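Local atomic coordinates of dihydropyrimidinase (Brevibacillus agri, PDB entry 3SFW), a protein that probably hydrolyses the cyclic amide bond of dihydropyrimidines, using a pair of zinc ions, as in related binuclear amidohydrolases. Residues A391-S405 with E419-R433. Sequence-based numbering, arbitrary orientation.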
ATOM      1  N   ALA A 391      29.290  33.306   4.865  1.00 10.19           N
ATOM      2  CA  ALA A 391      30.287  32.493   5.492  1.00 12.84           C
ATOM      3  C   ALA A 391      29.724  32.043   6.847  1.00 14.43           C
ATOM      4  O   ALA A 391      30.123  32.553   7.890  1.00 12.79           O
ATOM      5  CB  ALA A 391      31.569  33.344   5.683  1.00 13.13           C
ATOM      6  N   ASP A 392      28.813  31.076   6.798  1.00 10.24           N
ATOM      7  CA  ASP A 392      28.138  30.551   7.990  1.00 10.88           C
ATOM      8  C   ASP A 392      28.641  29.114   8.097  1.00 10.48           C
ATOM      9  O   ASP A 392      28.253  28.221   7.293  1.00 13.11           O
ATOM     10  CB  ASP A 392      26.608  30.524   7.784  1.00 10.24           C
ATOM     11  CG  ASP A 392      25.947  31.896   7.888  1.00 11.50           C
ATOM     12  OD1 ASP A 392      26.629  32.950   7.719  1.00 11.37           O
ATOM     13  OD2 ASP A 392      24.701  31.890   8.014  1.00 10.82           O
ATOM     14  N   ILE A 393      29.665  28.927   8.921  1.00 11.87           N
ATOM     15  CA  ILE A 393      30.471  27.739   8.867  1.00 11.53           C
ATOM     16  C   ILE A 393      30.727  27.236  10.289  1.00 12.54           C
ATOM     17  O   ILE A 393      30.979  28.024  11.203  1.00 12.10           O
ATOM     18  CB  ILE A 393      31.830  28.063   8.173  1.00 11.12           C
ATOM     19  CG1 ILE A 393      31.557  28.464   6.727  1.00 14.35           C
ATOM     20  CG2 ILE A 393      32.830  26.804   8.253  1.00 11.66           C
ATOM     21  CD1 ILE A 393      32.790  29.010   6.005  1.00 13.86           C
ATOM     22  N   VAL A 394      30.709  25.915  10.447  1.00 13.35           N
ATOM     23  CA  VAL A 394      31.011  25.280  11.732  1.00 10.95           C
ATOM     24  C   VAL A 394      32.299  24.492  11.603  1.00 13.43           C
ATOM     25  O   VAL A 394      32.458  23.700  10.660  1.00 13.59           O
ATOM     26  CB  VAL A 394      29.867  24.336  12.147  1.00 11.22           C
ATOM     27  CG1 VAL A 394      30.225  23.606  13.438  1.00 10.76           C
ATOM     28  CG2 VAL A 394      28.582  25.146  12.330  1.00 13.07           C
ATOM     29  N   LEU A 395      33.228  24.691  12.554  1.00 11.64           N
ATOM     30  CA  LEU A 395      34.372  23.824  12.658  1.00 13.18           C
ATOM     31  C   LEU A 395      34.024  22.735  13.663  1.00 12.61           C
ATOM     32  O   LEU A 395      33.748  23.041  14.834  1.00 12.58           O
ATOM     33  CB  LEU A 395      35.598  24.622  13.156  1.00 12.26           C
ATOM     34  CG  LEU A 395      36.094  25.776  12.270  1.00 19.38           C
ATOM     35  CD1 LEU A 395      37.542  26.146  12.630  1.00 18.44           C
ATOM     36  CD2 LEU A 395      35.944  25.525  10.852  1.00 23.24           C
ATOM     37  N   PHE A 396      33.937  21.482  13.183  1.00  8.16           N
ATOM     38  CA  PHE A 396      33.361  20.383  13.974  1.00 12.88           C
ATOM     39  C   PHE A 396      34.413  19.278  14.143  1.00 14.86           C
ATOM     40  O   PHE A 396      35.038  18.830  13.147  1.00 13.87           O
ATOM     41  CB  PHE A 396      32.125  19.833  13.228  1.00 12.34           C
ATOM     42  CG  PHE A 396      31.380  18.779  13.987  1.00 10.76           C
ATOM     43  CD1 PHE A 396      30.392  19.139  14.928  1.00 14.62           C
ATOM     44  CD2 PHE A 396      31.578  17.429  13.695  1.00 15.83           C
ATOM     45  CE1 PHE A 396      29.690  18.159  15.629  1.00 16.71           C
ATOM     46  CE2 PHE A 396      30.831  16.441  14.361  1.00 14.65           C
ATOM     47  CZ  PHE A 396      29.890  16.804  15.313  1.00 14.98           C
ATOM     48  N   ASP A 397      34.696  18.911  15.398  1.00 11.17           N
ATOM     49  CA  ASP A 397      35.648  17.839  15.693  1.00 14.61           C
ATOM     50  C   ASP A 397      34.929  16.515  15.952  1.00 12.91           C
ATOM     51  O   ASP A 397      34.260  16.333  16.955  1.00 13.69           O
ATOM     52  CB  ASP A 397      36.562  18.223  16.873  1.00 15.70           C
ATOM     53  CG  ASP A 397      37.667  17.201  17.130  1.00 16.83           C
ATOM     54  OD1 ASP A 397      37.550  16.062  16.656  1.00 16.76           O
ATOM     55  OD2 ASP A 397      38.662  17.548  17.834  1.00 18.79           O
ATOM     56  N   PRO A 398      34.967  15.612  14.961  1.00 13.98           N
ATOM     57  CA  PRO A 398      34.130  14.403  15.035  1.00 15.72           C
ATOM     58  C   PRO A 398      34.658  13.366  16.065  1.00 17.59           C
ATOM     59  O   PRO A 398      33.970  12.384  16.374  1.00 17.81           O
ATOM     60  CB  PRO A 398      34.218  13.846  13.604  1.00 15.43           C
ATOM     61  CG  PRO A 398      35.604  14.300  13.129  1.00 16.98           C
ATOM     62  CD  PRO A 398      35.814  15.653  13.744  1.00 16.35           C
ATOM     63  N   THR A 399      35.858  13.588  16.593  1.00 18.13           N
ATOM     64  CA  THR A 399      36.523  12.554  17.450  1.00 22.13           C
ATOM     65  C   THR A 399      36.249  12.709  18.959  1.00 23.60           C
ATOM     66  O   THR A 399      36.398  11.757  19.727  1.00 23.94           O
ATOM     67  CB  THR A 399      38.066  12.561  17.244  1.00 21.92           C
ATOM     68  OG1 THR A 399      38.623  13.770  17.746  1.00 23.51           O
ATOM     69  CG2 THR A 399      38.397  12.426  15.782  1.00 21.67           C
ATOM     70  N   VAL A 400      35.807  13.884  19.369  1.00 19.46           N
ATOM     71  CA  VAL A 400      35.642  14.191  20.779  1.00 19.62           C
ATOM     72  C   VAL A 400      34.490  13.401  21.373  1.00 19.45           C
ATOM     73  O   VAL A 400      33.362  13.436  20.871  1.00 21.69           O
ATOM     74  CB  VAL A 400      35.409  15.712  20.971  1.00 19.18           C
ATOM     75  CG1 VAL A 400      35.061  16.055  22.430  1.00 19.59           C
ATOM     76  CG2 VAL A 400      36.603  16.536  20.417  1.00 22.21           C
ATOM     77  N   GLN A 401      34.757  12.682  22.458  1.00 19.35           N
ATOM     78  CA  GLN A 401      33.672  12.058  23.209  1.00 20.58           C
ATOM     79  C   GLN A 401      33.244  12.962  24.320  1.00 21.63           C
ATOM     80  O   GLN A 401      34.071  13.516  25.033  1.00 19.66           O
ATOM     81  CB  GLN A 401      34.126  10.760  23.840  1.00 26.33           C
ATOM     82  CG  GLN A 401      34.686   9.768  22.889  1.00 33.60           C
ATOM     83  CD  GLN A 401      34.952   8.464  23.598  1.00 39.55           C
ATOM     84  OE1 GLN A 401      34.008   7.704  23.890  1.00 39.08           O
ATOM     85  NE2 GLN A 401      36.206   8.277  24.043  1.00 39.95           N
ATOM     86  N   ARG A 402      31.940  13.086  24.517  1.00 17.30           N
ATOM     87  CA  ARG A 402      31.466  13.904  25.635  1.00 19.28           C
ATOM     88  C   ARG A 402      30.088  13.450  26.083  1.00 18.30           C
ATOM     89  O   ARG A 402      29.482  12.588  25.466  1.00 18.94           O
ATOM     90  CB  ARG A 402      31.485  15.394  25.275  1.00 20.02           C
ATOM     91  CG  ARG A 402      30.502  15.755  24.179  1.00 20.93           C
ATOM     92  CD  ARG A 402      30.624  17.223  23.797  1.00 20.26           C
ATOM     93  NE  ARG A 402      29.885  17.493  22.578  1.00 23.08           N
ATOM     94  CZ  ARG A 402      28.653  17.980  22.536  1.00 23.92           C
ATOM     95  NH1 ARG A 402      28.023  18.360  23.662  1.00 21.37           N
ATOM     96  NH2 ARG A 402      28.071  18.161  21.343  1.00 22.81           N
ATOM     97  N   THR A 403      29.669  13.931  27.241  1.00 15.98           N
ATOM     98  CA  THR A 403      28.344  13.595  27.756  1.00 14.70           C
ATOM     99  C   THR A 403      27.464  14.839  27.671  1.00 18.32           C
ATOM    100  O   THR A 403      27.876  15.912  28.064  1.00 19.32           O
ATOM    101  CB  THR A 403      28.468  13.212  29.213  1.00 19.07           C
ATOM    102  OG1 THR A 403      29.299  12.049  29.287  1.00 21.81           O
ATOM    103  CG2 THR A 403      27.102  12.905  29.809  1.00 16.54           C
ATOM    104  N   ILE A 404      26.272  14.702  27.117  1.00 12.93           N
ATOM    105  CA  ILE A 404      25.353  15.859  27.116  1.00 13.62           C
ATOM    106  C   ILE A 404      24.869  16.105  28.544  1.00 15.64           C
ATOM    107  O   ILE A 404      24.380  15.172  29.214  1.00 14.34           O
ATOM    108  CB  ILE A 404      24.167  15.592  26.177  1.00 15.37           C
ATOM    109  CG1 ILE A 404      24.695  15.536  24.730  1.00 15.26           C
ATOM    110  CG2 ILE A 404      23.135  16.754  26.277  1.00 15.69           C
ATOM    111  CD1 ILE A 404      23.592  15.300  23.658  1.00 15.08           C
ATOM    112  N   SER A 405      24.879  17.367  28.965  1.00 14.71           N
ATOM    113  CA  SER A 405      24.438  17.679  30.313  1.00 15.45           C
ATOM    114  C   SER A 405      23.917  19.095  30.473  1.00 15.40           C
ATOM    115  O   SER A 405      24.492  20.026  29.917  1.00 15.29           O
ATOM    116  CB  SER A 405      25.629  17.503  31.278  1.00 16.77           C
ATOM    117  OG  SER A 405      25.123  17.564  32.609  1.00 18.18           O
ATOM    118  N   GLU A 419      20.106  14.362  29.099  1.00 13.28           N
ATOM    119  CA  GLU A 419      21.032  14.232  30.221  1.00 12.70           C
ATOM    120  C   GLU A 419      21.711  12.857  30.262  1.00 14.70           C
ATOM    121  O   GLU A 419      21.049  11.826  30.329  1.00 12.97           O
ATOM    122  CB  GLU A 419      20.296  14.518  31.527  1.00 14.52           C
ATOM    123  CG  GLU A 419      21.267  14.637  32.742  1.00 15.76           C
ATOM    124  CD  GLU A 419      22.135  15.861  32.663  1.00 17.16           C
ATOM    125  OE1 GLU A 419      21.602  16.946  32.280  1.00 15.85           O
ATOM    126  OE2 GLU A 419      23.330  15.762  33.085  1.00 16.96           O
ATOM    127  N   GLY A 420      23.031  12.869  30.321  1.00 14.30           N
ATOM    128  CA  GLY A 420      23.827  11.618  30.422  1.00 16.79           C
ATOM    129  C   GLY A 420      24.130  10.941  29.095  1.00 20.11           C
ATOM    130  O   GLY A 420      24.865   9.962  29.059  1.00 19.15           O
ATOM    131  N   MET A 421      23.550  11.436  27.992  1.00 16.52           N
ATOM    132  CA  MET A 421      23.791  10.793  26.686  1.00 16.31           C
ATOM    133  C   MET A 421      25.236  10.904  26.246  1.00 15.51           C
ATOM    134  O   MET A 421      25.797  11.992  26.186  1.00 15.23           O
ATOM    135  CB  MET A 421      22.887  11.406  25.600  1.00 14.09           C
ATOM    136  CG  MET A 421      22.907  10.599  24.297  1.00 17.90           C
ATOM    137  SD  MET A 421      21.814  11.512  23.184  1.00 18.68           S
ATOM    138  CE  MET A 421      22.110  10.616  21.648  1.00 19.45           C
ATOM    139  N   GLN A 422      25.862   9.777  25.932  1.00 16.32           N
ATOM    140  CA  GLN A 422      27.218   9.830  25.376  1.00 17.55           C
ATOM    141  C   GLN A 422      27.159  10.089  23.873  1.00 18.98           C
ATOM    142  O   GLN A 422      26.502   9.348  23.140  1.00 18.12           O
ATOM    143  CB  GLN A 422      27.936   8.504  25.600  1.00 19.74           C
ATOM    144  CG  GLN A 422      27.857   8.063  27.034  1.00 26.05           C
ATOM    145  CD  GLN A 422      28.629   8.962  27.899  1.00 31.57           C
ATOM    146  OE1 GLN A 422      28.055   9.736  28.673  1.00 36.28           O
ATOM    147  NE2 GLN A 422      29.961   8.960  27.726  1.00 35.35           N
ATOM    148  N   VAL A 423      27.939  11.055  23.411  1.00 18.02           N
ATOM    149  CA  VAL A 423      28.044  11.332  21.963  1.00 14.28           C
ATOM    150  C   VAL A 423      29.487  11.478  21.551  1.00 18.90           C
ATOM    151  O   VAL A 423      30.372  11.763  22.387  1.00 19.55           O
ATOM    152  CB  VAL A 423      27.296  12.630  21.595  1.00 17.14           C
ATOM    153  CG1 VAL A 423      25.790  12.473  21.934  1.00 17.04           C
ATOM    154  CG2 VAL A 423      27.909  13.841  22.334  1.00 17.80           C
ATOM    155  N   HIS A 424      29.748  11.327  20.255  1.00 16.25           N
ATOM    156  CA  HIS A 424      30.965  11.863  19.669  1.00 18.23           C
ATOM    157  C   HIS A 424      30.638  13.063  18.821  1.00 16.51           C
ATOM    158  O   HIS A 424      29.637  13.061  18.095  1.00 15.69           O
ATOM    159  CB  HIS A 424      31.620  10.815  18.759  1.00 18.98           C
ATOM    160  CG  HIS A 424      32.134   9.625  19.499  1.00 24.79           C
ATOM    161  ND1 HIS A 424      33.456   9.240  19.454  1.00 28.37           N
ATOM    162  CD2 HIS A 424      31.510   8.760  20.329  1.00 17.89           C
ATOM    163  CE1 HIS A 424      33.627   8.188  20.237  1.00 25.97           C
ATOM    164  NE2 HIS A 424      32.458   7.864  20.765  1.00 27.16           N
ATOM    165  N   GLY A 425      31.548  14.016  18.813  1.00 13.90           N
ATOM    166  CA  GLY A 425      31.429  15.216  17.983  1.00 13.85           C
ATOM    167  C   GLY A 425      31.301  16.435  18.880  1.00 15.03           C
ATOM    168  O   GLY A 425      30.583  16.409  19.852  1.00 16.11           O
ATOM    169  N   ASP A 426      32.094  17.463  18.597  1.00 14.84           N
ATOM    170  CA  ASP A 426      32.089  18.682  19.403  1.00 14.40           C
ATOM    171  C   ASP A 426      32.147  19.870  18.427  1.00 15.24           C
ATOM    172  O   ASP A 426      32.958  19.900  17.490  1.00 15.13           O
ATOM    173  CB  ASP A 426      33.314  18.663  20.360  1.00 16.99           C
ATOM    174  CG  ASP A 426      33.142  19.572  21.594  1.00 23.61           C
ATOM    175  OD1 ASP A 426      32.011  20.003  21.893  1.00 23.16           O
ATOM    176  OD2 ASP A 426      34.162  19.829  22.282  1.00 23.05           O
ATOM    177  N   VAL A 427      31.242  20.824  18.631  1.00 13.44           N
ATOM    178  CA  VAL A 427      31.273  22.110  17.896  1.00 11.15           C
ATOM    179  C   VAL A 427      32.356  23.027  18.470  1.00 13.54           C
ATOM    180  O   VAL A 427      32.269  23.468  19.639  1.00 13.45           O
ATOM    181  CB  VAL A 427      29.881  22.785  17.960  1.00 13.64           C
ATOM    182  CG1 VAL A 427      29.910  24.181  17.321  1.00 11.67           C
ATOM    183  CG2 VAL A 427      28.824  21.861  17.240  1.00 14.83           C
ATOM    184  N   ILE A 428      33.420  23.233  17.702  1.00 12.45           N
ATOM    185  CA  ILE A 428      34.569  23.988  18.225  1.00 11.84           C
ATOM    186  C   ILE A 428      34.409  25.480  17.990  1.00 14.17           C
ATOM    187  O   ILE A 428      34.508  26.268  18.935  1.00 13.97           O
ATOM    188  CB  ILE A 428      35.889  23.506  17.602  1.00 14.94           C
ATOM    189  CG1 ILE A 428      36.033  21.983  17.808  1.00 13.40           C
ATOM    190  CG2 ILE A 428      37.113  24.360  18.112  1.00 15.40           C
ATOM    191  CD1 ILE A 428      35.975  21.526  19.284  1.00 16.37           C
ATOM    192  N   SER A 429      34.203  25.876  16.727  1.00 12.26           N
ATOM    193  CA  SER A 429      34.017  27.284  16.388  1.00 11.51           C
ATOM    194  C   SER A 429      32.873  27.445  15.392  1.00 14.50           C
ATOM    195  O   SER A 429      32.591  26.523  14.634  1.00 12.19           O
ATOM    196  CB  SER A 429      35.304  27.848  15.812  1.00 12.52           C
ATOM    197  OG  SER A 429      36.312  27.730  16.811  1.00 15.08           O
ATOM    198  N   VAL A 430      32.227  28.608  15.426  1.00 12.15           N
ATOM    199  CA  VAL A 430      31.038  28.876  14.609  1.00 11.95           C
ATOM    200  C   VAL A 430      31.149  30.287  14.067  1.00 14.34           C
ATOM    201  O   VAL A 430      31.268  31.259  14.834  1.00 13.57           O
ATOM    202  CB  VAL A 430      29.762  28.746  15.447  1.00 10.09           C
ATOM    203  CG1 VAL A 430      28.503  29.074  14.615  1.00 11.86           C
ATOM    204  CG2 VAL A 430      29.670  27.353  16.077  1.00 12.35           C
ATOM    205  N   LEU A 431      31.149  30.413  12.739  1.00 13.46           N
ATOM    206  CA  LEU A 431      31.104  31.728  12.089  1.00 13.35           C
ATOM    207  C   LEU A 431      29.711  31.990  11.546  1.00 13.16           C
ATOM    208  O   LEU A 431      29.063  31.058  10.988  1.00 13.04           O
ATOM    209  CB  LEU A 431      32.076  31.755  10.919  1.00 13.78           C
ATOM    210  CG  LEU A 431      33.544  31.602  11.372  1.00 16.01           C
ATOM    211  CD1 LEU A 431      34.228  30.494  10.571  1.00 22.76           C
ATOM    212  CD2 LEU A 431      34.325  32.936  11.199  1.00 18.29           C
ATOM    213  N   SER A 432      29.287  33.244  11.655  1.00 12.54           N
ATOM    214  CA  SER A 432      28.017  33.727  11.065  1.00 10.26           C
ATOM    215  C   SER A 432      28.335  34.960  10.199  1.00 15.57           C
ATOM    216  O   SER A 432      28.857  35.944  10.717  1.00 11.38           O
ATOM    217  CB  SER A 432      27.012  34.064  12.169  1.00 14.41           C
ATOM    218  OG  SER A 432      25.896  34.785  11.638  1.00 12.93           O
ATOM    219  N   ARG A 433      28.104  34.882   8.888  1.00 12.91           N
ATOM    220  CA  ARG A 433      28.494  35.978   7.980  1.00 12.45           C
ATOM    221  C   ARG A 433      29.951  36.429   8.207  1.00 13.46           C
ATOM    222  O   ARG A 433      30.254  37.613   8.257  1.00 13.76           O
ATOM    223  CB  ARG A 433      27.476  37.136   8.051  1.00 12.56           C
ATOM    224  CG  ARG A 433      26.191  36.852   7.210  1.00 13.74           C
ATOM    225  CD  ARG A 433      25.071  37.940   7.278  1.00 13.74           C
ATOM    226  NE  ARG A 433      24.487  38.051   8.611  1.00 13.45           N
ATOM    227  CZ  ARG A 433      24.956  38.813   9.608  1.00 15.02           C
ATOM    228  NH1 ARG A 433      25.806  39.807   9.387  1.00 13.53           N
ATOM    229  NH2 ARG A 433      24.418  38.682  10.827  1.00 13.83           N
TER
HETATM  230  O   HOH W   1      24.020  33.295  10.378  1.00 14.61           O
HETATM  231  O   HOH W   2      31.107   9.359  23.933  1.00 43.23           O
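Phe396 lies against Gly425 and Val427 in the antiparallel pair of strands 393-397 and 422-432, whose axes come within 4.7 Å. Packing is tight here: Phe396 CZ is 3.5 Å from Gly425 CA, Val427 CG2 meets the ring at its edge, and Asp426 N sits over one face, offset toward the rim. With CG anti to the backbone N (chi1 -175°), the ring is carried against Gly425, where even a CB would clash with CZ. A classic beta bulge interrupts the pairing: Ile428 and Ser429 both face Leu395, whose O takes a 2.9 Å bond from Ile428 N and a weak one from Ser429 N. The chain turns a corner at Pro398 and Thr399, where Thr399 N bonds Asp397 OD1 in an Asx turn and Thr399 OG1 donates to the same oxygen from the same face of the carboxylate.

Beyond the corner, Arg402 reaches back along strand 422-432. Its extended chain brings NE 3.0 Å from Gly425 O, within the guanidinium plane, while Val423 CG2 lies over one face, toward the rim. Asp426 OD1, 3.4 Å from Arg402 NE, lies well out of that plane, making this salt bridge purely electrostatic; Asp426 OD2 pairs with Lys441. A leucine in place of Arg402 would probably leave Gly425 O without its side-chain donor and the Asp426 carboxylate without the nearby guanidinium charge.

The solvent side is more open: exposed Gln401 makes a CH-pi contact, its CG over one face of the partly exposed His424 ring, 3.6 Å from the centroid, and a water bonds Val423 O. At the far end Ser405 OG donates to Glu419 OE2 over 2.6 Å.

This bulged antiparallel pair belongs to a mixed sheet of the amidohydrolase-family chain: helix 345-354 covers Val423, and its Phe350 meets Phe396 edge-to-face; strand 49-59 pairs with 393-397, and strand 435-439 continues the sheet beyond 422-432.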